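Local atomic coordinates of bacterial leucyl aminopeptidase (PDB entry 6ESL), a protein that probably removes leucine and other residues from the amino termini of peptides as a secreted zinc-dependent aminopeptidase of peptidase family M28. Residues 304-309 with 345-349. Numbering follows the deposited sequence.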
ATOM      1  N   THR B 304      -0.447   8.673  -2.879  1.00 23.96           N
ATOM      2  CA  THR B 304       0.345   8.652  -1.671  1.00 24.48           C
ATOM      3  C   THR B 304       1.443   7.539  -1.802  1.00 26.57           C
ATOM      4  O   THR B 304       1.273   6.612  -2.545  1.00 24.08           O
ATOM      5  CB  THR B 304      -0.478   8.278  -0.443  1.00 23.36           C
ATOM      6  OG1 THR B 304      -1.188   7.066  -0.626  1.00 20.40           O
ATOM      7  CG2 THR B 304      -1.516   9.408  -0.060  1.00 23.16           C
ATOM      8  N   ASP B 305       2.463   7.661  -0.993  1.00 27.04           N
ATOM      9  CA  ASP B 305       3.576   6.743  -0.928  1.00 30.41           C
ATOM     10  C   ASP B 305       3.147   5.548  -0.150  1.00 28.65           C
ATOM     11  O   ASP B 305       2.691   5.635   0.972  1.00 29.30           O
ATOM     12  CB  ASP B 305       4.782   7.383  -0.282  1.00 29.70           C
ATOM     13  CG  ASP B 305       5.990   6.461  -0.231  1.00 33.56           C
ATOM     14  OD1 ASP B 305       6.565   6.263  -1.306  1.00 31.94           O
ATOM     15  OD2 ASP B 305       6.344   5.918   0.889  1.00 36.19           O
ATOM     16  N   ARG B 306       3.334   4.396  -0.772  1.00 30.65           N
ATOM     17  CA  ARG B 306       2.974   3.137  -0.165  1.00 29.08           C
ATOM     18  C   ARG B 306       3.672   2.830   1.136  1.00 28.51           C
ATOM     19  O   ARG B 306       2.994   2.507   2.140  1.00 29.72           O
ATOM     20  CB  ARG B 306       3.176   2.010  -1.221  1.00 31.66           C
ATOM     21  CG  ARG B 306       3.078   0.595  -0.630  1.00 34.08           C
ATOM     22  CD  ARG B 306       3.140  -0.445  -1.715  1.00 36.97           C
ATOM     23  NE  ARG B 306       2.466  -1.671  -1.236  1.00 39.04           N
ATOM     24  CZ  ARG B 306       2.276  -2.762  -1.996  1.00 39.24           C
ATOM     25  NH1 ARG B 306       2.666  -2.786  -3.289  1.00 38.79           N
ATOM     26  NH2 ARG B 306       1.736  -3.844  -1.464  1.00 37.56           N
ATOM     27  N   ASP B 307       5.000   2.912   1.206  1.00 29.18           N
ATOM     28  CA  ASP B 307       5.684   2.660   2.463  1.00 29.57           C
ATOM     29  C   ASP B 307       5.348   3.666   3.554  1.00 29.13           C
ATOM     30  O   ASP B 307       5.184   3.318   4.688  1.00 27.38           O
ATOM     31  CB  ASP B 307       7.204   2.578   2.300  1.00 32.07           C
ATOM     32  CG  ASP B 307       7.652   1.341   1.549  1.00 33.34           C
ATOM     33  OD1 ASP B 307       6.861   0.387   1.384  1.00 32.11           O
ATOM     34  OD2 ASP B 307       8.821   1.325   1.121  1.00 37.77           O
ATOM     35  N   LEU B 308       5.244   4.958   3.198  1.00 29.79           N
ATOM     36  CA  LEU B 308       4.936   5.945   4.263  1.00 28.89           C
ATOM     37  C   LEU B 308       3.511   5.739   4.809  1.00 24.97           C
ATOM     38  O   LEU B 308       3.273   5.878   6.012  1.00 27.50           O
ATOM     39  CB  LEU B 308       5.138   7.366   3.723  1.00 30.21           C
ATOM     40  CG  LEU B 308       5.029   8.477   4.791  1.00 29.83           C
ATOM     41  CD1 LEU B 308       6.143   8.359   5.784  1.00 31.74           C
ATOM     42  CD2 LEU B 308       5.043   9.843   4.115  1.00 29.88           C
ATOM     43  N   SER B 309       2.589   5.361   3.934  1.00 27.53           N
ATOM     44  CA  SER B 309       1.183   5.078   4.286  1.00 26.61           C
ATOM     45  C   SER B 309       1.078   3.901   5.222  1.00 28.67           C
ATOM     46  O   SER B 309       0.424   3.968   6.311  1.00 28.01           O
ATOM     47  CB  SER B 309       0.308   4.867   3.066  1.00 26.22           C
ATOM     48  OG  SER B 309       0.348   5.969   2.168  1.00 25.09           O
ATOM     49  N   PRO B 345       7.890  11.357  -0.884  1.00 36.26           N
ATOM     50  CA  PRO B 345       6.996  10.472  -0.151  1.00 33.85           C
ATOM     51  C   PRO B 345       5.965  11.256   0.721  1.00 31.32           C
ATOM     52  O   PRO B 345       6.370  12.125   1.459  1.00 30.00           O
ATOM     53  CB  PRO B 345       7.967   9.651   0.713  1.00 35.80           C
ATOM     54  CG  PRO B 345       9.223   9.574  -0.126  1.00 36.05           C
ATOM     55  CD  PRO B 345       9.295  11.020  -0.573  1.00 37.51           C
ATOM     56  N   ALA B 346       4.675  10.967   0.530  1.00 28.15           N
ATOM     57  CA  ALA B 346       3.607  11.721   1.126  1.00 27.42           C
ATOM     58  C   ALA B 346       2.469  10.822   1.492  1.00 24.95           C
ATOM     59  O   ALA B 346       2.194   9.808   0.806  1.00 24.52           O
ATOM     60  CB  ALA B 346       3.134  12.820   0.181  1.00 26.83           C
ATOM     61  N   ALA B 347       1.819  11.143   2.583  1.00 23.72           N
ATOM     62  CA  ALA B 347       0.751  10.274   3.111  1.00 23.74           C
ATOM     63  C   ALA B 347      -0.375  11.151   3.648  1.00 23.72           C
ATOM     64  O   ALA B 347      -0.123  12.322   3.997  1.00 23.27           O
ATOM     65  CB  ALA B 347       1.272   9.396   4.209  1.00 25.17           C
ATOM     66  N   PHE B 348      -1.573  10.535   3.728  1.00 22.62           N
ATOM     67  CA  PHE B 348      -2.814  11.240   4.005  1.00 21.85           C
ATOM     68  C   PHE B 348      -3.733  10.334   4.884  1.00 20.03           C
ATOM     69  O   PHE B 348      -4.498   9.491   4.379  1.00 20.05           O
ATOM     70  CB  PHE B 348      -3.504  11.665   2.715  1.00 21.95           C
ATOM     71  CG  PHE B 348      -4.828  12.347   2.890  1.00 21.59           C
ATOM     72  CD1 PHE B 348      -5.117  13.129   3.986  1.00 23.29           C
ATOM     73  CD2 PHE B 348      -5.816  12.216   1.943  1.00 23.03           C
ATOM     74  CE1 PHE B 348      -6.409  13.693   4.135  1.00 22.79           C
ATOM     75  CE2 PHE B 348      -7.087  12.816   2.067  1.00 23.03           C
ATOM     76  CZ  PHE B 348      -7.358  13.609   3.149  1.00 21.93           C
ATOM     77  N   PRO B 349      -3.673  10.533   6.212  1.00 20.55           N
ATOM     78  CA  PRO B 349      -4.673   9.939   7.055  1.00 21.45           C
ATOM     79  C   PRO B 349      -5.896  10.861   7.179  1.00 21.69           C
ATOM     80  O   PRO B 349      -5.718  12.092   7.117  1.00 24.74           O
ATOM     81  CB  PRO B 349      -3.970   9.861   8.387  1.00 22.69           C
ATOM     82  CG  PRO B 349      -3.052  11.082   8.394  1.00 23.05           C
ATOM     83  CD  PRO B 349      -2.763  11.424   6.968  1.00 22.27           C
TER
HETATM   84  O   HOH W   1      -1.656   7.733   3.060  1.00 22.99           O
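Asp305 and Ala346 show how the residue that caps a helix can be tied to a neighbouring strand by one backbone bond. Asp305 N donates to Ala346 O over 2.8 Å, and the bond is nearly straight, 170° at the hydrogen. A second polar link runs through a bridging water, which donates to Ser309 OG and accepts from Phe348 N, linking the helix to the strand two residues beyond the Ala346 bond.

Within 304-309 the helix start has its own set of bonds. Asp305 is the N-cap: with CG anti to the backbone N (chi1 -178°), its carboxylate swings back over the first turn, and OD2 accepts from Leu308 N at 2.7 Å, met on its anti side. The carbonyl oxygen of Asp305 is gripped twice, by Ser309 N and, from the opposite face of its plane, by Ser309 OG. That second bond is 2.7 Å long; Ser309 OG thus donates to Asp305 O and accepts from the water. Thr304 OG1 turns instead to Phe300 O.

Van der Waals contacts surround these bonds. The Asp305 side chain lies alongside Pro345, pointing the same way, with CG 3.9 Å from Pro345 CB. Leu308 brings its CD2 methyl over the strand backbone, 3.7 Å from Pro345 O, and makes an apolar contact with Ala347 CB at 3.8 Å. Thr304 CG2 extends the packing to Phe348 CB, 4.1 Å away.

Strand 346-350 bonds to strand 277-282, and Leu308 also touches Phe386 of helix 373-391. Arg306 NH1 binds Thr304 O of the second subunit, so this helix start also faces the dimer partner. The Phe348 side chain lies about 7 Å from a bound zinc. The whole is an N-capped helix start docked on a strand of the central mixed beta-sheet in the alpha/beta fold of an M28 peptidase.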